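Local structure of kelch-like protein 7 (Homo sapiens, 3II7) at residues 162-172 with 183-192; 234-242 with 252-262. The protein is a substrate-specific adapter of a CUL3-RBX1 E3 ubiquitin ligase that marks proteins for degradation, this chain being its kelch-repeat domain. All coordinates share one frame; numbering follows the deposited sequence. Where two conformers were deposited one is given.

Contact 1. Residues 162-172 with 183-192. With EDO (1,2-ethanediol), chain L.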
loop_
_atom_site.group_PDB
_atom_site.type_symbol
_atom_site.label_atom_id
_atom_site.label_comp_id
_atom_site.label_asym_id
_atom_site.label_seq_id
_atom_site.Cartn_x
_atom_site.Cartn_y
_atom_site.Cartn_z
ATOM N N ASN A 162 2.731 13.229 16.756
ATOM C CA ASN A 162 3.503 14.162 15.933
ATOM C C ASN A 162 4.460 15.082 16.709
ATOM O O ASN A 162 5.213 15.846 16.092
ATOM C CB ASN A 162 2.554 15.035 15.085
ATOM C CG ASN A 162 1.801 14.228 14.026
ATOM O OD1 ASN A 162 2.377 13.380 13.349
ATOM N ND2 ASN A 162 0.510 14.502 13.883
ATOM N N VAL A 163 4.430 15.024 18.045
ATOM C CA VAL A 163 5.320 15.851 18.877
ATOM C C VAL A 163 6.526 15.041 19.391
ATOM O O VAL A 163 7.677 15.455 19.226
ATOM C CB VAL A 163 4.531 16.491 20.046
ATOM C CG1 VAL A 163 5.467 17.174 21.053
ATOM C CG2 VAL A 163 3.504 17.503 19.491
ATOM N N SER A 164 6.249 13.884 19.994
ATOM C CA SER A 164 7.280 13.073 20.659
ATOM C C SER A 164 7.517 11.719 19.973
ATOM O O SER A 164 8.404 10.969 20.365
ATOM C CB SER A 164 6.889 12.855 22.113
ATOM O OG SER A 164 5.603 12.242 22.247
ATOM N N GLY A 165 6.730 11.425 18.955
ATOM C CA GLY A 165 6.883 10.182 18.199
ATOM C C GLY A 165 7.964 10.298 17.148
ATOM O O GLY A 165 8.728 11.300 17.110
ATOM N N ARG A 166 8.041 9.289 16.272
ATOM C CA ARG A 166 9.036 9.323 15.222
ATOM C C ARG A 166 8.651 8.429 14.068
ATOM O O ARG A 166 7.907 7.453 14.231
ATOM C CB ARG A 166 10.437 8.955 15.736
ATOM C CG ARG A 166 10.618 7.551 16.111
ATOM C CD ARG A 166 11.927 7.358 16.893
ATOM N NE ARG A 166 11.977 6.015 17.439
ATOM C CZ ARG A 166 12.511 4.962 16.831
ATOM N NH1 ARG A 166 13.096 5.084 15.636
ATOM N NH2 ARG A 166 12.480 3.770 17.432
ATOM N N VAL A 167 9.164 8.805 12.911
ATOM C CA VAL A 167 9.034 8.044 11.692
ATOM C C VAL A 167 10.230 7.096 11.594
ATOM O O VAL A 167 11.379 7.460 11.929
ATOM C CB VAL A 167 8.922 8.975 10.468
ATOM C CG1 VAL A 167 8.723 8.172 9.154
ATOM C CG2 VAL A 167 7.773 9.951 10.659
ATOM N N LEU A 168 9.958 5.884 11.128
ATOM C CA LEU A 168 10.916 4.780 11.190
ATOM C C LEU A 168 11.657 4.544 9.868
ATOM O O LEU A 168 11.070 4.729 8.809
ATOM C CB LEU A 168 10.180 3.515 11.528
ATOM C CG LEU A 168 9.388 3.495 12.826
ATOM C CD1 LEU A 168 8.365 2.300 12.825
ATOM C CD2 LEU A 168 10.339 3.376 13.995
ATOM N N ASN A 169 12.939 4.123 9.950
ATOM C CA ASN A 169 13.569 3.601 8.752
ATOM C C ASN A 169 13.644 2.073 8.768
ATOM O O ASN A 169 14.003 1.437 7.759
ATOM C CB ASN A 169 14.919 4.253 8.477
ATOM C CG ASN A 169 15.941 3.955 9.531
ATOM O OD1 ASN A 169 15.625 3.419 10.598
ATOM N ND2 ASN A 169 17.191 4.299 9.245
ATOM N N SER A 170 13.224 1.458 9.869
ATOM C CA SER A 170 13.416 0.036 10.012
ATOM C C SER A 170 12.577 -0.805 9.055
ATOM O O SER A 170 11.470 -0.404 8.617
ATOM C CB SER A 170 13.163 -0.376 11.435
ATOM O OG SER A 170 11.829 -0.249 11.755
ATOM N N CYS A 171 13.146 -1.958 8.719
ATOM C CA CYS A 171 12.563 -2.915 7.787
ATOM C C CYS A 171 12.642 -4.287 8.419
ATOM O O CYS A 171 13.648 -4.624 9.029
ATOM C CB CYS A 171 13.366 -2.876 6.474
ATOM S SG CYS A 171 12.904 -4.107 5.220
ATOM N N GLU A 172 11.569 -5.071 8.293
ATOM C CA GLU A 172 11.596 -6.444 8.760
ATOM C C GLU A 172 10.821 -7.326 7.806
ATOM O O GLU A 172 10.003 -6.825 7.009
ATOM C CB GLU A 172 11.083 -6.549 10.196
ATOM C CG GLU A 172 9.750 -5.896 10.465
ATOM C CD GLU A 172 9.344 -5.997 11.927
ATOM O OE1 GLU A 172 9.149 -7.132 12.397
ATOM O OE2 GLU A 172 9.243 -4.934 12.597
ATOM N N GLU A 183 14.706 -8.857 11.418
ATOM C CA GLU A 183 15.148 -7.495 11.182
ATOM C C GLU A 183 16.112 -7.465 9.980
ATOM O O GLU A 183 17.065 -8.260 9.913
ATOM C CB GLU A 183 15.837 -6.909 12.435
ATOM C CG GLU A 183 15.960 -5.377 12.391
ATOM C CD GLU A 183 14.601 -4.651 12.636
ATOM O OE1 GLU A 183 13.726 -5.218 13.312
ATOM O OE2 GLU A 183 14.421 -3.516 12.158
ATOM N N LEU A 184 15.838 -6.568 9.045
ATOM C CA LEU A 184 16.662 -6.371 7.886
ATOM C C LEU A 184 17.425 -5.036 7.976
ATOM O O LEU A 184 17.268 -4.243 8.950
ATOM C CB LEU A 184 15.793 -6.422 6.632
ATOM C CG LEU A 184 15.113 -7.794 6.402
ATOM C CD1 LEU A 184 14.249 -7.697 5.130
ATOM C CD2 LEU A 184 16.126 -8.982 6.289
ATOM N N CYS A 185 18.265 -4.784 6.979
ATOM C CA CYS A 185 18.918 -3.497 6.855
ATOM C C CYS A 185 17.861 -2.393 6.829
ATOM O O CYS A 185 16.851 -2.514 6.125
ATOM C CB CYS A 185 19.716 -3.468 5.564
ATOM S SG CYS A 185 20.696 -1.962 5.336
ATOM N N PRO A 186 18.066 -1.320 7.617
ATOM C CA PRO A 186 17.114 -0.220 7.586
ATOM C C PRO A 186 17.228 0.625 6.297
ATOM O O PRO A 186 18.291 0.668 5.653
ATOM C CB PRO A 186 17.503 0.613 8.800
ATOM C CG PRO A 186 18.948 0.362 8.951
ATOM C CD PRO A 186 19.145 -1.076 8.587
ATOM N N MET A 187 16.131 1.270 5.943
ATOM C CA MET A 187 16.112 2.196 4.803
ATOM C C MET A 187 17.099 3.329 5.057
ATOM O O MET A 187 17.454 3.626 6.232
ATOM C CB MET A 187 14.702 2.783 4.577
ATOM C CG MET A 187 13.706 1.789 4.070
ATOM S SD MET A 187 12.125 2.551 3.715
ATOM C CE MET A 187 11.620 3.138 5.360
ATOM N N ILE A 188 17.557 3.944 3.970
ATOM C CA ILE A 188 18.401 5.141 4.067
ATOM C C ILE A 188 17.608 6.308 4.678
ATOM O O ILE A 188 18.121 7.054 5.522
ATOM C CB ILE A 188 18.955 5.515 2.703
ATOM C CG1 ILE A 188 19.863 4.366 2.225
ATOM C CG2 ILE A 188 19.677 6.864 2.755
ATOM C CD1 ILE A 188 20.225 4.455 0.739
ATOM N N GLU A 189 16.333 6.428 4.262
ATOM C CA GLU A 189 15.445 7.479 4.726
ATOM C C GLU A 189 14.397 6.888 5.656
ATOM O O GLU A 189 13.843 5.826 5.362
ATOM C CB GLU A 189 14.726 8.103 3.538
ATOM C CG GLU A 189 15.574 8.962 2.672
ATOM C CD GLU A 189 15.838 10.384 3.231
ATOM O OE1 GLU A 189 15.326 10.732 4.297
ATOM O OE2 GLU A 189 16.558 11.134 2.564
ATOM N N ALA A 190 14.081 7.589 6.757
ATOM C CA ALA A 190 12.860 7.273 7.490
ATOM C C ALA A 190 11.685 7.685 6.582
ATOM O O ALA A 190 11.755 8.723 5.928
ATOM C CB ALA A 190 12.816 8.020 8.817
ATOM N N ARG A 191 10.631 6.872 6.514
ATOM C CA ARG A 191 9.484 7.138 5.611
ATOM C C ARG A 191 8.224 6.593 6.208
ATOM O O ARG A 191 8.228 5.483 6.752
ATOM C CB ARG A 191 9.617 6.436 4.228
ATOM C CG ARG A 191 10.884 6.660 3.487
ATOM C CD ARG A 191 10.914 5.851 2.210
ATOM N NE ARG A 191 12.227 6.006 1.595
ATOM C CZ ARG A 191 12.551 6.951 0.717
ATOM N NH1 ARG A 191 11.664 7.826 0.264
ATOM N NH2 ARG A 191 13.784 7.019 0.274
ATOM N N LYS A 192 7.151 7.365 6.071
ATOM C CA LYS A 192 5.786 6.864 6.202
ATOM C C LYS A 192 4.996 7.389 5.011
ATOM O O LYS A 192 5.365 8.351 4.373
ATOM C CB LYS A 192 5.123 7.292 7.498
ATOM C CG LYS A 192 4.831 8.813 7.646
ATOM C CD LYS A 192 4.129 9.088 8.962
ATOM C CE LYS A 192 3.753 10.531 9.126
ATOM N NZ LYS A 192 2.764 10.737 10.258
HETATM C C1 EDO L . 11.999 11.124 12.739
HETATM O O1 EDO L . 10.570 11.320 12.795
HETATM C C2 EDO L . 12.476 10.801 11.326
HETATM O O2 EDO L . 12.183 11.867 10.411
HETATM O O HOH W 1 4.464 10.640 12.899
HETATM O O HOH W 2 15.730 -2.329 10.069
HETATM O O HOH W 3 11.576 -3.832 13.383
#

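Contact 2. Residues 234-242 with 252-262. With EDO (1,2-ethanediol), chain J; EDO (1,2-ethanediol), chain K; EDO (1,2-ethanediol), chain I.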
loop_
_atom_site.group_PDB
_atom_site.type_symbol
_atom_site.label_atom_id
_atom_site.label_comp_id
_atom_site.label_asym_id
_atom_site.label_seq_id
_atom_site.Cartn_x
_atom_site.Cartn_y
_atom_site.Cartn_z
ATOM N N MET A 234 11.889 11.303 -7.712
ATOM C CA MET A 234 10.703 11.725 -8.422
ATOM C C MET A 234 10.809 13.189 -8.780
ATOM O O MET A 234 11.415 13.962 -8.045
ATOM C CB MET A 234 9.445 11.559 -7.553
ATOM C CG MET A 234 9.020 10.153 -7.278
ATOM S SD MET A 234 7.470 10.169 -6.313
ATOM C CE MET A 234 8.198 10.532 -4.765
ATOM N N PRO A 235 10.149 13.597 -9.890
ATOM C CA PRO A 235 10.087 15.038 -10.246
ATOM C C PRO A 235 9.148 15.901 -9.368
ATOM O O PRO A 235 9.020 17.117 -9.601
ATOM C CB PRO A 235 9.616 15.019 -11.699
ATOM C CG PRO A 235 8.974 13.744 -11.899
ATOM C CD PRO A 235 9.571 12.749 -10.932
ATOM N N TRP A 236 8.545 15.290 -8.342
ATOM C CA TRP A 236 7.524 15.911 -7.520
ATOM C C TRP A 236 7.874 15.600 -6.076
ATOM O O TRP A 236 8.200 14.445 -5.747
ATOM C CB TRP A 236 6.182 15.280 -7.860
ATOM C CG TRP A 236 4.991 15.732 -7.036
ATOM C CD1 TRP A 236 4.222 16.873 -7.227
ATOM C CD2 TRP A 236 4.377 15.018 -5.976
ATOM N NE1 TRP A 236 3.204 16.904 -6.320
ATOM C CE2 TRP A 236 3.276 15.789 -5.530
ATOM C CE3 TRP A 236 4.665 13.807 -5.317
ATOM C CZ2 TRP A 236 2.456 15.376 -4.491
ATOM C CZ3 TRP A 236 3.839 13.411 -4.272
ATOM C CH2 TRP A 236 2.756 14.198 -3.875
ATOM N N LYS A 237 7.775 16.595 -5.224
ATOM C CA LYS A 237 8.055 16.420 -3.777
ATOM C C LYS A 237 6.806 16.720 -2.974
ATOM O O LYS A 237 6.384 17.865 -2.893
ATOM C CB LYS A 237 9.168 17.367 -3.352
ATOM C CG LYS A 237 9.656 17.158 -1.957
ATOM C CD LYS A 237 11.035 17.764 -1.732
ATOM C CE LYS A 237 11.541 17.453 -0.375
ATOM N NZ LYS A 237 12.898 18.114 -0.142
ATOM N N GLY A 238 6.216 15.670 -2.414
ATOM C CA GLY A 238 5.032 15.791 -1.581
ATOM C C GLY A 238 5.182 14.934 -0.331
ATOM O O GLY A 238 6.293 14.529 0.017
ATOM N N VAL A 239 4.068 14.634 0.319
ATOM C CA VAL A 239 4.103 13.920 1.610
ATOM C C VAL A 239 3.454 12.525 1.586
ATOM O O VAL A 239 3.713 11.710 2.474
ATOM C CB VAL A 239 3.502 14.782 2.744
ATOM C CG1 VAL A 239 4.384 16.035 3.002
ATOM C CG2 VAL A 239 2.014 15.170 2.467
ATOM N N THR A 240 2.591 12.258 0.601
ATOM C CA THR A 240 2.047 10.904 0.428
ATOM C C THR A 240 2.090 10.511 -1.041
ATOM O O THR A 240 2.025 11.375 -1.941
ATOM C CB THR A 240 0.624 10.755 1.004
ATOM O OG1 THR A 240 -0.320 11.357 0.098
ATOM C CG2 THR A 240 0.508 11.392 2.397
ATOM N N VAL A 241 2.233 9.220 -1.289
ATOM C CA VAL A 241 2.138 8.733 -2.659
ATOM C C VAL A 241 1.330 7.476 -2.733
ATOM O O VAL A 241 1.283 6.677 -1.822
ATOM C CB VAL A 241 3.479 8.488 -3.333
ATOM C CG1 VAL A 241 4.173 9.820 -3.708
ATOM C CG2 VAL A 241 4.339 7.626 -2.473
ATOM N N LYS A 242 0.616 7.367 -3.841
ATOM C CA LYS A 242 -0.171 6.167 -4.140
ATOM C C LYS A 242 0.437 5.599 -5.398
ATOM O O LYS A 242 0.356 6.216 -6.467
ATOM C CB LYS A 242 -1.634 6.508 -4.335
ATOM C CG LYS A 242 -2.284 7.108 -3.098
ATOM C CD LYS A 242 -2.348 6.115 -1.960
ATOM C CE LYS A 242 -2.856 6.770 -0.686
ATOM N NZ LYS A 242 -1.838 7.651 0.004
ATOM N N VAL A 252 3.089 6.339 -10.218
ATOM C CA VAL A 252 2.572 7.153 -9.091
ATOM C C VAL A 252 1.327 7.847 -9.649
ATOM O O VAL A 252 1.410 8.734 -10.526
ATOM C CB VAL A 252 3.568 8.166 -8.580
ATOM C CG1 VAL A 252 3.000 8.933 -7.381
ATOM C CG2 VAL A 252 4.920 7.465 -8.199
ATOM N N LEU A 253 0.170 7.420 -9.147
ATOM C CA LEU A 253 -1.096 7.777 -9.739
ATOM C C LEU A 253 -1.853 8.817 -8.923
ATOM O O LEU A 253 -2.832 9.364 -9.397
ATOM C CB LEU A 253 -1.970 6.537 -9.931
ATOM C CG LEU A 253 -1.459 5.485 -10.890
ATOM C CD1 LEU A 253 -2.477 4.337 -10.977
ATOM C CD2 LEU A 253 -1.184 6.078 -12.267
ATOM N N ALA A 254 -1.425 9.025 -7.682
ATOM C CA ALA A 254 -1.992 10.089 -6.831
ATOM C C ALA A 254 -0.994 10.434 -5.739
ATOM O O ALA A 254 -0.103 9.674 -5.440
ATOM C CB ALA A 254 -3.337 9.625 -6.206
ATOM N N GLY A 255 -1.154 11.591 -5.155
ATOM C CA GLY A 255 -0.350 11.972 -4.000
ATOM C C GLY A 255 -0.758 13.324 -3.467
ATOM O O GLY A 255 -1.185 14.199 -4.217
ATOM N N PHE A 256 -0.633 13.477 -2.155
ATOM C CA PHE A 256 -0.873 14.730 -1.467
ATOM C C PHE A 256 0.437 15.445 -1.303
ATOM O O PHE A 256 1.398 14.897 -0.779
ATOM C CB PHE A 256 -1.498 14.476 -0.093
ATOM C CG PHE A 256 -1.779 15.732 0.691
ATOM C CD1 PHE A 256 -2.480 16.769 0.115
ATOM C CD2 PHE A 256 -1.335 15.875 1.999
ATOM C CE1 PHE A 256 -2.748 17.937 0.827
ATOM C CE2 PHE A 256 -1.611 17.036 2.722
ATOM C CZ PHE A 256 -2.301 18.074 2.115
ATOM N N GLN A 257 0.481 16.687 -1.727
ATOM C CA GLN A 257 1.727 17.439 -1.704
ATOM C C GLN A 257 2.040 17.996 -0.332
ATOM O O GLN A 257 3.214 18.105 0.013
ATOM C CB GLN A 257 1.702 18.580 -2.723
ATOM C CG GLN A 257 3.092 19.166 -3.030
ATOM C CD GLN A 257 3.594 20.186 -2.029
ATOM O OE1 GLN A 257 2.815 20.882 -1.365
ATOM N NE2 GLN A 257 4.928 20.282 -1.912
ATOM N N GLY A 258 1.001 18.339 0.438
ATOM C CA GLY A 258 1.143 19.185 1.619
ATOM C C GLY A 258 0.222 20.394 1.502
ATOM O O GLY A 258 -0.470 20.747 2.454
ATOM N N VAL A 259 0.196 21.024 0.331
ATOM C CA VAL A 259 -0.757 22.104 0.061
ATOM C C VAL A 259 -1.798 21.570 -0.935
ATOM O O VAL A 259 -2.987 21.432 -0.604
ATOM C CB VAL A 259 -0.049 23.373 -0.476
ATOM C CG1 VAL A 259 -1.074 24.440 -0.861
ATOM C CG2 VAL A 259 0.956 23.941 0.576
ATOM N N GLY A 260 -1.336 21.221 -2.130
ATOM C CA GLY A 260 -2.216 20.651 -3.149
ATOM C C GLY A 260 -1.953 19.175 -3.372
ATOM O O GLY A 260 -1.554 18.440 -2.437
ATOM N N ARG A 261 -2.159 18.728 -4.604
ATOM C CA ARG A 261 -2.011 17.319 -4.932
ATOM C C ARG A 261 -1.181 17.137 -6.185
ATOM O O ARG A 261 -0.964 18.087 -6.975
ATOM C CB ARG A 261 -3.386 16.696 -5.114
ATOM C CG ARG A 261 -4.174 17.226 -6.336
ATOM C CD ARG A 261 -5.575 16.653 -6.414
ATOM N NE ARG A 261 -6.215 17.146 -7.630
ATOM C CZ ARG A 261 -7.504 17.400 -7.783
ATOM N NH1 ARG A 261 -8.352 17.232 -6.797
ATOM N NH2 ARG A 261 -7.939 17.845 -8.959
ATOM N N LEU A 262 -0.728 15.913 -6.386
ATOM C CA LEU A 262 -0.133 15.518 -7.630
ATOM C C LEU A 262 -1.138 15.723 -8.747
ATOM O O LEU A 262 -2.306 15.309 -8.641
ATOM C CB LEU A 262 0.297 14.055 -7.583
ATOM C CG LEU A 262 0.993 13.481 -8.807
ATOM C CD1 LEU A 262 2.402 14.090 -8.986
ATOM C CD2 LEU A 262 1.091 11.933 -8.722
HETATM C C1 EDO J . 6.350 19.975 -6.655
HETATM O O1 EDO J . 7.560 19.283 -6.354
HETATM C C2 EDO J . 5.410 19.839 -5.487
HETATM O O2 EDO J . 6.017 20.342 -4.293
HETATM C C1 EDO K . 6.360 18.584 0.783
HETATM O O1 EDO K . 5.317 19.216 1.550
HETATM C C2 EDO K . 7.742 19.012 1.257
HETATM O O2 EDO K . 7.800 18.928 2.683
HETATM C C1 EDO I . -4.168 12.220 2.339
HETATM O O1 EDO I . -4.855 12.841 1.252
HETATM C C2 EDO I . -2.805 11.741 1.875
HETATM O O2 EDO I . -2.887 10.666 0.885
HETATM O O HOH W 4 1.473 19.140 -6.518
#

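Contact 1. Residues 162-172 with 183-192
With chi1 at -178°, Val167 swings CG1 away from its own backbone N and against the main chain of residues 183-192, 3.4 Å from Arg191 C. Its other branch, CG2, lies by CD of Lys192, whose extended chain crosses the valine at about a right angle. Asn169 is turned differently: in the conformer described, one of two, CG stands between the backbone N and the carbonyl carbon (chi1 65°), which lays the amide alongside Pro186; a weak, bent hydrogen bond from ND2 to Met187 O is therefore doubtful. Main-chain bonds hold the two loops together more firmly. Asn169 O accepts from Met187 N at 2.8 Å, and the preceding carbonyl, Leu168 O, accepts from Arg191 N at 3.2 Å. Ala190 CA adds a C-H...O contact to that same Leu168 oxygen.

Further along, the loops give way to the hairpin of strands 171-175 and 180-184, the two outer strands of the four-stranded Kelch 4 blade, from which 183-192 leads to the next. Leu184 N bonds to Cys171 O at 2.9 Å, while Cys171 SG packs on Leu184 CD1, 3.8 Å away. Glu172 and Glu183 form the adjoining antiparallel, non-hydrogen-bonded pair, with OE2 of Glu172 4.5 Å from OE1 of Glu183. One water donates to both of these carboxylate oxygens. Glu172 is also salt-bridged to Arg140, and Arg191 to Glu219, a residue of the following propeller blade.

The bend of Glu183 at chi2 carries OE2 to 3.4 Å from Cys171 O, an acceptor facing an acceptor. Water and Arg140 would therefore be expected to ease the clustering of negative charge at this end, whereas the middle of the contact depends on backbone amides and carbonyls.

Contact 2. Residues 234-242 with 252-262
Lys242 and Ala254 form an antiparallel hydrogen-bonded pair, with Lys242 N 2.9 Å from Ala254 O, and because Leu253 N bonds in turn to Lys242 O, Leu253 and Ala254 both face this lysine in a classic beta bulge. Beyond Gly255 the chains stay joined through Phe256 O, which accepts in its carbonyl plane from two successive amides, Val239 N and Thr240 N. OG1 of Thr240 in turn accepts from Phe256 N at 3.1 Å.

Trp236 dominates the side-chain packing. CD1 of Leu262 sits 3.6 Å from the centroid of the five-membered ring of Trp236, only 9° off the normal, a CH-pi contact over the face; Gly238 N lies over the opposite face, toward the rim. Trp236 CH2 approaches Phe256 O (3.5 Å), and a water links Trp236 NE1 to Arg261 O, so the ring is fixed at its polar atom as well.

Gln257 bends at chi2 (-82°), and its amide ties the two loops: NE2 of Gln257 donates to Lys237 O at 3.0 Å. Beside it, Val239 and Phe256 run side by side, CG2 of Val239 against CD2 of Phe256 at 3.5 Å.

Residues 234-242 connect strand 227-230 of one blade to the innermost strand, 242-246, of the next, and 252-262 closes the second strand of that blade. Ala254-Gly255 occupies the place of the double glycine of kelch repeats, and the linker packed against the turn after the second strand belongs to the way successive blades meet in a six-bladed kelch beta-propeller.

Contact 1 precedes contact 2 along the chain, and their centres are 20 Å apart; the nearest atoms come within about 4 Å without touching. They share no sheet. Contact 1 belongs to the blade that begins with strand 144-148 and contact 2 to the one that begins with strand 242-246, with the blade that begins with strand 195-199 between them. Each sets a linker between successive blades against the loop after a blade's second strand: 183-192 leads out of the blade it packs on, whereas 234-242 leads into its own. The two contacts thus tie three consecutive blades of the six-bladed ring together, through the linkers at either end of the middle one.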